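Local coordinates for protein mitochondrial association factor 1 (Toxoplasma gondii, PDB 6BXS) that belongs to a parasite protein family linked to manipulation of host mitochondria and has a macro-type domain whose own role is uncertain, at residues Ser42-Thr47 with Val208-Ala213; Thr147-Leu152 with Asn164-Tyr169; Ala185-Met190 with Ala238-Ala243. All coordinates share one frame; numbering follows the deposited sequence.

Contact 1: residues Ser42-Thr47 with Val208-Ala213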
loop_
_atom_site.group_PDB
_atom_site.type_symbol
_atom_site.label_atom_id
_atom_site.label_comp_id
_atom_site.label_asym_id
_atom_site.label_seq_id
_atom_site.Cartn_x
_atom_site.Cartn_y
_atom_site.Cartn_z
ATOM N N SER A 42 -18.141 -5.973 -2.358
ATOM C CA SER A 42 -18.656 -6.521 -3.607
ATOM C C SER A 42 -17.510 -6.976 -4.506
ATOM O O SER A 42 -17.719 -7.725 -5.462
ATOM C CB SER A 42 -19.518 -5.487 -4.330
ATOM O OG SER A 42 -18.829 -4.256 -4.472
ATOM N N LYS A 43 -16.301 -6.518 -4.193
ATOM C CA LYS A 43 -15.117 -6.885 -4.960
ATOM C C LYS A 43 -13.913 -7.061 -4.041
ATOM O O LYS A 43 -13.963 -6.720 -2.856
ATOM C CB LYS A 43 -14.826 -5.830 -6.027
ATOM C CG LYS A 43 -14.423 -4.477 -5.471
ATOM C CD LYS A 43 -14.514 -3.384 -6.526
ATOM C CE LYS A 43 -15.958 -3.095 -6.906
ATOM N NZ LYS A 43 -16.114 -1.763 -7.548
ATOM N N ARG A 44 -12.834 -7.599 -4.597
ATOM C CA ARG A 44 -11.642 -7.903 -3.818
ATOM C C ARG A 44 -10.718 -6.692 -3.737
ATOM O O ARG A 44 -9.958 -6.411 -4.665
ATOM C CB ARG A 44 -10.898 -9.091 -4.424
ATOM C CG ARG A 44 -11.784 -10.296 -4.730
ATOM C CD ARG A 44 -10.964 -11.448 -5.290
ATOM N NE ARG A 44 -9.725 -11.616 -4.537
ATOM C CZ ARG A 44 -9.628 -12.264 -3.380
ATOM N NH1 ARG A 44 -8.457 -12.344 -2.768
ATOM N NH2 ARG A 44 -10.694 -12.835 -2.833
ATOM N N VAL A 45 -10.795 -5.983 -2.616
ATOM C CA VAL A 45 -9.993 -4.786 -2.395
ATOM C C VAL A 45 -8.795 -5.100 -1.503
ATOM O O VAL A 45 -8.960 -5.596 -0.391
ATOM C CB VAL A 45 -10.824 -3.666 -1.743
ATOM C CG1 VAL A 45 -10.015 -2.372 -1.663
ATOM C CG2 VAL A 45 -12.116 -3.442 -2.515
ATOM N N ALA A 46 -7.596 -4.811 -2.003
ATOM C CA ALA A 46 -6.373 -4.975 -1.227
ATOM C C ALA A 46 -5.916 -3.626 -0.688
ATOM O O ALA A 46 -5.670 -2.698 -1.452
ATOM C CB ALA A 46 -5.281 -5.606 -2.076
ATOM N N THR A 47 -5.803 -3.521 0.631
ATOM C CA THR A 47 -5.426 -2.264 1.262
ATOM C C THR A 47 -3.913 -2.196 1.461
ATOM O O THR A 47 -3.279 -3.177 1.857
ATOM C CB THR A 47 -6.144 -2.085 2.607
ATOM O OG1 THR A 47 -7.561 -2.172 2.398
ATOM C CG2 THR A 47 -5.808 -0.735 3.222
ATOM N N VAL A 208 -7.415 -17.043 -9.123
ATOM C CA VAL A 208 -8.298 -17.424 -8.026
ATOM C C VAL A 208 -8.602 -16.239 -7.118
ATOM O O VAL A 208 -9.744 -16.040 -6.702
ATOM C CB VAL A 208 -7.681 -18.550 -7.173
ATOM C CG1 VAL A 208 -8.700 -19.074 -6.165
ATOM C CG2 VAL A 208 -7.177 -19.679 -8.061
ATOM N N LYS A 209 -7.568 -15.463 -6.812
ATOM C CA LYS A 209 -7.684 -14.363 -5.864
ATOM C C LYS A 209 -7.069 -13.086 -6.422
ATOM O O LYS A 209 -6.059 -12.599 -5.916
ATOM C CB LYS A 209 -7.025 -14.745 -4.541
ATOM C CG LYS A 209 -7.719 -15.910 -3.859
ATOM C CD LYS A 209 -7.397 -15.990 -2.382
ATOM C CE LYS A 209 -8.327 -16.970 -1.680
ATOM N NZ LYS A 209 -9.745 -16.504 -1.697
ATOM N N PRO A 210 -7.690 -12.536 -7.473
ATOM C CA PRO A 210 -7.207 -11.304 -8.100
ATOM C C PRO A 210 -7.418 -10.079 -7.223
ATOM O O PRO A 210 -8.352 -10.046 -6.421
ATOM C CB PRO A 210 -8.052 -11.205 -9.371
ATOM C CG PRO A 210 -9.311 -11.911 -9.029
ATOM C CD PRO A 210 -8.912 -13.038 -8.122
ATOM N N VAL A 211 -6.550 -9.087 -7.379
ATOM C CA VAL A 211 -6.760 -7.788 -6.759
ATOM C C VAL A 211 -7.548 -6.926 -7.734
ATOM O O VAL A 211 -7.041 -6.546 -8.790
ATOM C CB VAL A 211 -5.439 -7.098 -6.399
ATOM C CG1 VAL A 211 -5.707 -5.769 -5.703
ATOM C CG2 VAL A 211 -4.592 -8.004 -5.514
ATOM N N GLU A 212 -8.790 -6.624 -7.375
ATOM C CA GLU A 212 -9.693 -5.902 -8.262
ATOM C C GLU A 212 -9.696 -4.413 -7.935
ATOM O O GLU A 212 -10.112 -3.588 -8.747
ATOM C CB GLU A 212 -11.101 -6.488 -8.159
ATOM C CG GLU A 212 -11.108 -8.013 -8.229
ATOM C CD GLU A 212 -12.501 -8.609 -8.218
ATOM O OE1 GLU A 212 -12.832 -9.363 -9.158
ATOM O OE2 GLU A 212 -13.259 -8.342 -7.263
ATOM N N ALA A 213 -9.218 -4.075 -6.742
ATOM C CA ALA A 213 -9.059 -2.683 -6.349
ATOM C C ALA A 213 -7.984 -2.573 -5.280
ATOM O O ALA A 213 -7.719 -3.538 -4.563
ATOM C CB ALA A 213 -10.373 -2.120 -5.843
#

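Contact 2: residues Thr147-Leu152 with Asn164-Tyr169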
loop_
_atom_site.group_PDB
_atom_site.type_symbol
_atom_site.label_atom_id
_atom_site.label_comp_id
_atom_site.label_asym_id
_atom_site.label_seq_id
_atom_site.Cartn_x
_atom_site.Cartn_y
_atom_site.Cartn_z
ATOM N N THR A 147 7.865 -3.030 -1.923
ATOM C CA THR A 147 6.438 -3.327 -1.937
ATOM C C THR A 147 6.202 -4.823 -1.763
ATOM O O THR A 147 6.794 -5.642 -2.465
ATOM C CB THR A 147 5.777 -2.856 -3.246
ATOM O OG1 THR A 147 5.990 -1.448 -3.410
ATOM C CG2 THR A 147 4.281 -3.141 -3.226
ATOM N N PHE A 148 5.328 -5.162 -0.822
ATOM C CA PHE A 148 4.997 -6.547 -0.529
ATOM C C PHE A 148 3.503 -6.789 -0.714
ATOM O O PHE A 148 2.692 -5.884 -0.521
ATOM C CB PHE A 148 5.423 -6.903 0.896
ATOM C CG PHE A 148 6.845 -6.530 1.210
ATOM C CD1 PHE A 148 7.145 -5.288 1.744
ATOM C CD2 PHE A 148 7.879 -7.414 0.959
ATOM C CE1 PHE A 148 8.448 -4.938 2.026
ATOM C CE2 PHE A 148 9.187 -7.069 1.239
ATOM C CZ PHE A 148 9.473 -5.830 1.773
ATOM N N LEU A 149 3.154 -8.012 -1.100
ATOM C CA LEU A 149 1.764 -8.425 -1.238
ATOM C C LEU A 149 1.580 -9.761 -0.526
ATOM O O LEU A 149 2.318 -10.711 -0.784
ATOM C CB LEU A 149 1.375 -8.531 -2.716
ATOM C CG LEU A 149 -0.114 -8.661 -3.054
ATOM C CD1 LEU A 149 -0.369 -8.198 -4.483
ATOM C CD2 LEU A 149 -0.607 -10.091 -2.873
ATOM N N HIS A 150 0.598 -9.829 0.369
ATOM C CA HIS A 150 0.365 -11.028 1.170
ATOM C C HIS A 150 -1.052 -11.559 1.002
ATOM O O HIS A 150 -2.021 -10.809 1.101
ATOM C CB HIS A 150 0.610 -10.746 2.656
ATOM C CG HIS A 150 1.967 -10.193 2.959
ATOM N ND1 HIS A 150 3.096 -10.981 3.018
ATOM C CD2 HIS A 150 2.372 -8.933 3.244
ATOM C CE1 HIS A 150 4.142 -10.227 3.314
ATOM N NE2 HIS A 150 3.728 -8.981 3.456
ATOM N N ILE A 151 -1.160 -12.859 0.749
ATOM C CA ILE A 151 -2.432 -13.554 0.875
ATOM C C ILE A 151 -2.558 -14.032 2.315
ATOM O O ILE A 151 -1.778 -14.866 2.766
ATOM C CB ILE A 151 -2.544 -14.751 -0.087
ATOM C CG1 ILE A 151 -2.293 -14.297 -1.527
ATOM C CG2 ILE A 151 -3.918 -15.404 0.047
ATOM C CD1 ILE A 151 -2.341 -15.415 -2.549
ATOM N N LEU A 152 -3.537 -13.494 3.033
ATOM C CA LEU A 152 -3.730 -13.827 4.439
ATOM C C LEU A 152 -4.444 -15.162 4.600
ATOM O O LEU A 152 -5.264 -15.543 3.765
ATOM C CB LEU A 152 -4.526 -12.724 5.138
ATOM C CG LEU A 152 -3.889 -11.334 5.158
ATOM C CD1 LEU A 152 -4.870 -10.321 5.726
ATOM C CD2 LEU A 152 -2.596 -11.334 5.962
ATOM N N ASN A 164 -11.442 -10.243 1.493
ATOM C CA ASN A 164 -10.571 -9.310 2.211
ATOM C C ASN A 164 -9.204 -9.902 2.562
ATOM O O ASN A 164 -8.506 -9.378 3.429
ATOM C CB ASN A 164 -11.261 -8.837 3.496
ATOM C CG ASN A 164 -12.493 -7.995 3.223
ATOM O OD1 ASN A 164 -12.617 -7.382 2.166
ATOM N ND2 ASN A 164 -13.407 -7.959 4.187
ATOM N N ASP A 165 -8.815 -10.973 1.878
ATOM C CA ASP A 165 -7.637 -11.742 2.280
ATOM C C ASP A 165 -6.371 -11.395 1.495
ATOM O O ASP A 165 -5.442 -12.200 1.424
ATOM C CB ASP A 165 -7.928 -13.237 2.141
ATOM C CG ASP A 165 -8.172 -13.654 0.708
ATOM O OD1 ASP A 165 -8.352 -12.769 -0.156
ATOM O OD2 ASP A 165 -8.194 -14.873 0.447
ATOM N N VAL A 166 -6.341 -10.206 0.898
ATOM C CA VAL A 166 -5.122 -9.685 0.288
ATOM C C VAL A 166 -4.788 -8.318 0.867
ATOM O O VAL A 166 -5.649 -7.442 0.950
ATOM C CB VAL A 166 -5.241 -9.562 -1.243
ATOM C CG1 VAL A 166 -3.962 -8.975 -1.835
ATOM C CG2 VAL A 166 -5.536 -10.915 -1.865
ATOM N N MET A 167 -3.531 -8.149 1.267
ATOM C CA MET A 167 -3.037 -6.863 1.735
ATOM C C MET A 167 -1.735 -6.536 1.029
ATOM O O MET A 167 -1.056 -7.426 0.517
ATOM C CB MET A 167 -2.825 -6.866 3.254
ATOM C CG MET A 167 -1.749 -7.831 3.745
ATOM S SD MET A 167 -1.289 -7.559 5.472
ATOM C CE MET A 167 -0.341 -6.042 5.360
ATOM N N LEU A 168 -1.404 -5.251 0.991
ATOM C CA LEU A 168 -0.099 -4.810 0.533
ATOM C C LEU A 168 0.591 -4.027 1.643
ATOM O O LEU A 168 -0.049 -3.554 2.581
ATOM C CB LEU A 168 -0.217 -3.959 -0.732
ATOM C CG LEU A 168 -0.469 -4.719 -2.039
ATOM C CD1 LEU A 168 -1.872 -4.448 -2.542
ATOM C CD2 LEU A 168 0.561 -4.352 -3.099
ATOM N N TYR A 169 1.906 -3.907 1.513
ATOM C CA TYR A 169 2.750 -3.228 2.487
ATOM C C TYR A 169 3.826 -2.506 1.690
ATOM O O TYR A 169 4.506 -3.119 0.868
ATOM C CB TYR A 169 3.350 -4.234 3.479
ATOM C CG TYR A 169 4.211 -3.653 4.591
ATOM C CD1 TYR A 169 5.476 -3.138 4.329
ATOM C CD2 TYR A 169 3.772 -3.662 5.911
ATOM C CE1 TYR A 169 6.267 -2.628 5.345
ATOM C CE2 TYR A 169 4.559 -3.154 6.935
ATOM C CZ TYR A 169 5.805 -2.639 6.645
ATOM O OH TYR A 169 6.592 -2.132 7.656
HETATM O O HOH W 1 -8.605 -15.944 3.655
#

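Contact 3: residues Ala185-Met190 with Ala238-Ala243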
loop_
_atom_site.group_PDB
_atom_site.type_symbol
_atom_site.label_atom_id
_atom_site.label_comp_id
_atom_site.label_asym_id
_atom_site.label_seq_id
_atom_site.Cartn_x
_atom_site.Cartn_y
_atom_site.Cartn_z
ATOM N N ALA A 185 11.595 8.891 -5.441
ATOM C CA ALA A 185 11.312 7.744 -4.580
ATOM C C ALA A 185 9.811 7.466 -4.516
ATOM O O ALA A 185 9.383 6.311 -4.470
ATOM C CB ALA A 185 11.870 7.981 -3.177
ATOM N N TYR A 186 9.017 8.533 -4.514
ATOM C CA TYR A 186 7.563 8.415 -4.432
ATOM C C TYR A 186 6.998 7.735 -5.679
ATOM O O TYR A 186 6.106 6.890 -5.587
ATOM C CB TYR A 186 6.918 9.794 -4.254
ATOM C CG TYR A 186 5.645 9.780 -3.428
ATOM C CD1 TYR A 186 4.482 9.187 -3.906
ATOM C CD2 TYR A 186 5.608 10.367 -2.171
ATOM C CE1 TYR A 186 3.319 9.177 -3.148
ATOM C CE2 TYR A 186 4.452 10.362 -1.410
ATOM C CZ TYR A 186 3.311 9.769 -1.902
ATOM O OH TYR A 186 2.163 9.768 -1.142
ATOM N N LYS A 187 7.515 8.111 -6.845
ATOM C CA LYS A 187 7.093 7.498 -8.100
ATOM C C LYS A 187 7.487 6.027 -8.143
ATOM O O LYS A 187 6.708 5.179 -8.575
ATOM C CB LYS A 187 7.703 8.235 -9.291
ATOM C CG LYS A 187 7.222 9.665 -9.446
ATOM C CD LYS A 187 8.091 10.426 -10.430
ATOM C CE LYS A 187 7.690 11.887 -10.515
ATOM N NZ LYS A 187 8.792 12.753 -11.004
ATOM N N ALA A 188 8.708 5.740 -7.701
ATOM C CA ALA A 188 9.208 4.371 -7.616
ATOM C C ALA A 188 8.316 3.526 -6.715
ATOM O O ALA A 188 8.064 2.354 -6.992
ATOM C CB ALA A 188 10.636 4.366 -7.095
ATOM N N THR A 189 7.843 4.134 -5.631
ATOM C CA THR A 189 6.976 3.448 -4.681
ATOM C C THR A 189 5.619 3.120 -5.309
ATOM O O THR A 189 5.108 2.010 -5.160
ATOM C CB THR A 189 6.759 4.296 -3.412
ATOM O OG1 THR A 189 8.024 4.563 -2.792
ATOM C CG2 THR A 189 5.862 3.570 -2.417
ATOM N N MET A 190 5.035 4.089 -6.007
ATOM C CA MET A 190 3.739 3.879 -6.647
ATOM C C MET A 190 3.848 2.844 -7.761
ATOM O O MET A 190 2.930 2.051 -7.966
ATOM C CB MET A 190 3.186 5.193 -7.200
ATOM C CG MET A 190 1.713 5.122 -7.594
ATOM S SD MET A 190 0.629 4.685 -6.216
ATOM C CE MET A 190 0.850 6.103 -5.144
ATOM N N ALA A 238 0.037 12.450 -6.706
ATOM C CA ALA A 238 -0.727 12.605 -7.940
ATOM C C ALA A 238 0.125 12.266 -9.157
ATOM O O ALA A 238 -0.288 11.488 -10.013
ATOM C CB ALA A 238 -1.269 14.019 -8.051
ATOM N N VAL A 239 1.319 12.844 -9.224
ATOM C CA VAL A 239 2.223 12.604 -10.342
ATOM C C VAL A 239 2.691 11.146 -10.372
ATOM O O VAL A 239 2.861 10.566 -11.445
ATOM C CB VAL A 239 3.444 13.548 -10.273
ATOM C CG1 VAL A 239 4.505 13.155 -11.292
ATOM C CG2 VAL A 239 3.006 14.986 -10.507
ATOM N N ALA A 240 2.898 10.559 -9.198
ATOM C CA ALA A 240 3.310 9.161 -9.114
ATOM C C ALA A 240 2.203 8.241 -9.619
ATOM O O ALA A 240 2.469 7.241 -10.286
ATOM C CB ALA A 240 3.689 8.799 -7.685
ATOM N N VAL A 241 0.961 8.582 -9.294
ATOM C CA VAL A 241 -0.188 7.809 -9.751
ATOM C C VAL A 241 -0.328 7.894 -11.272
ATOM O O VAL A 241 -0.592 6.889 -11.930
ATOM C CB VAL A 241 -1.488 8.294 -9.076
ATOM C CG1 VAL A 241 -2.724 7.741 -9.790
ATOM C CG2 VAL A 241 -1.504 7.885 -7.605
ATOM N N GLU A 242 -0.156 9.093 -11.824
ATOM C CA GLU A 242 -0.243 9.293 -13.271
ATOM C C GLU A 242 0.763 8.423 -14.014
ATOM O O GLU A 242 0.428 7.791 -15.017
ATOM C CB GLU A 242 -0.011 10.764 -13.632
ATOM C CG GLU A 242 -1.142 11.702 -13.231
ATOM C CD GLU A 242 -0.831 13.156 -13.547
ATOM O OE1 GLU A 242 -0.994 13.560 -14.718
ATOM O OE2 GLU A 242 -0.423 13.894 -12.625
ATOM N N ALA A 243 1.995 8.392 -13.511
ATOM C CA ALA A 243 3.066 7.638 -14.150
ATOM C C ALA A 243 2.803 6.138 -14.076
ATOM O O ALA A 243 3.065 5.409 -15.030
ATOM C CB ALA A 243 4.405 7.971 -13.505
HETATM O O HOH W 2 5.072 6.341 -10.583
#

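Contact 1: residues Ser42-Thr47 with Val208-Ala213
K209 lies over one face of the R44 guanidinium. Its CB is 3.3 Å from R44 NH1, and its CA sits above the same plane, displaced toward the rim. P210 takes the edge. R44 NE donates to P210 O at 2.8 Å, and this oxygen lies almost in the guanidinium plane. The bond is bent, with an N-H...O angle of 139°. R44 bends at chi3 (44°), which sets NE beside the P210 carbonyl.

The carboxylate of E212 is turned 61° from the guanidinium and makes no ion pair with it. Its OE2 instead accepts from the backbone N of R44 at 2.8 Å, on the anti side. R44 O takes two backbone donors, E212 N at 3.0 Å and A213 N at 3.2 Å. A46 N donates to A213 O at 2.9 Å. V45 and A213 form a parallel bridge here, where strand 213-216 starts beside strand 45-50. Next to it A46 CB packs on V211 CG1 at 3.7 Å.

R44 NH2 and K209 NZ are 4.0 Å apart, a close pair of like charges. D165 answers both: R44 NH1 bridges to its OD1 and K209 NZ to its OD2. The aspartate probably offsets the repulsion, while E212 serves the backbone.

Contact 2: residues Thr147-Leu152 with Asn164-Tyr169
F148 and Y169 reach the same side of the sheet by different first torsions. F148 CG is anti to the carbonyl carbon (chi1 -50°), and Y169 CG is anti to the backbone N (chi1 -178°). The two side chains then lie side by side and point the same way. Their CD1 atoms meet at 3.8 Å, and F148 CD1 also passes 3.5 Å from Y169 O, which sits at the edge of the F148 ring.

H150 and M167 share this face. M167 CG touches H150 CB at 3.9 Å. Farther out, M167 SD meets L152 CD2 at 4.0 Å, the two side chains crossing at about a right angle.

The contacts on the other face are made by aliphatic groups. L149 CD2 rests on V166 CG1 at 3.7 Å, and L149 CG faces L168 CG at 4.1 Å. T147 CG2 reaches L168 CD2.

The backbones form a regular antiparallel pairing. F148 with Y169 and H150 with M167 are hydrogen-bonded pairs; L149 with L168 and I151 with V166 are non-hydrogen-bonded. L152 N to D165 O, at 2.8 Å, continues the pairing one residue before strand 166-170 begins. A water joins L152 O and D165 OD2 by weak bonds, but the carboxylate is held mainly by R44 and K209.

The buried polar ends are taken up by neighbouring residues. H150 NE2 bonds to Q94 OE1 and ND1 to S123 OG, while Y169 OH meets T52 N and F56 O. Helix 83-103 packs on the F148 and Y169 side through Q94, L97 and L98. Strand 120-126 flanks strand 147-152, and strand 45-50 flanks strand 166-170, placing this pair inside the mixed sheet.

Contact 3: residues Ala185-Met190 with Ala238-Ala243
A240 points its CB toward helix 179-202 and is the most enclosed residue of the contact. Its methyl meets three residues. It touches K187 CA at 3.7 Å and M190 CB also at 3.7 Å. Y186 adds its backbone O and ring atom CD1, with the methyl lying oblique to the ring. Alanine is small enough to let the two backbones come close. The short helix axes approach to 8.3 Å and cross at -45°.

M190 carries the buried side of the contact. Its CG is anti to the backbone N (chi1 -167°) and lies 3.5 Å from A240 O. The chain then bends at chi2 and chi3. This folds the thioether over V241, and M190 CE meets V241 CG2 at 3.8 Å. V241 also packs on L254 and F256 of strand 253-256, so this side runs into the sheet. The OH of Y186 is held by L219 O.

The two helices belong to consecutive beta-alpha-beta crossovers of the macro-type fold. Helix 179-202 connects strand 166-170 to strand 213-216. Helix 230-248 connects strand 213-216 to strand 253-256. All three strands run parallel, and the connecting helices meet each other here.

No direct hydrogen bond joins the two segments. A water between the two backbones takes that role instead, donating to K187 O and to A240 O at 2.8 Å each. It stands apart from the side-chain pair of K187 and V239.

That pair forms a more exposed margin, and both residues are partly exposed. A single side-chain contact makes it. The K187 chain is extended beyond CG and crosses V239 obliquely, with K187 CE 3.5 Å from V239 CG1.

Contacts 1 and 2 are neighbours in the mixed sheet, with centres 10 Å apart. Strands 45-50 and 166-170 adjoin there, joined by the probable bond from L168 N to T47 O. The salt bridge of R44 to D165 also links them. Contact 2 is nested within the chain loop closed by contact 1. Contact 3 is about 21 Å from contact 1 and about 20 Å from contact 2, centre to centre. It follows contact 2 in the chain and alternates with contact 1. It touches contact 2 where T147 OG1 packs against T189 O. Contacts 1 and 2 join strands; contact 3 joins two crossover helices, and helix 179-202 follows strand 166-170 in the chain.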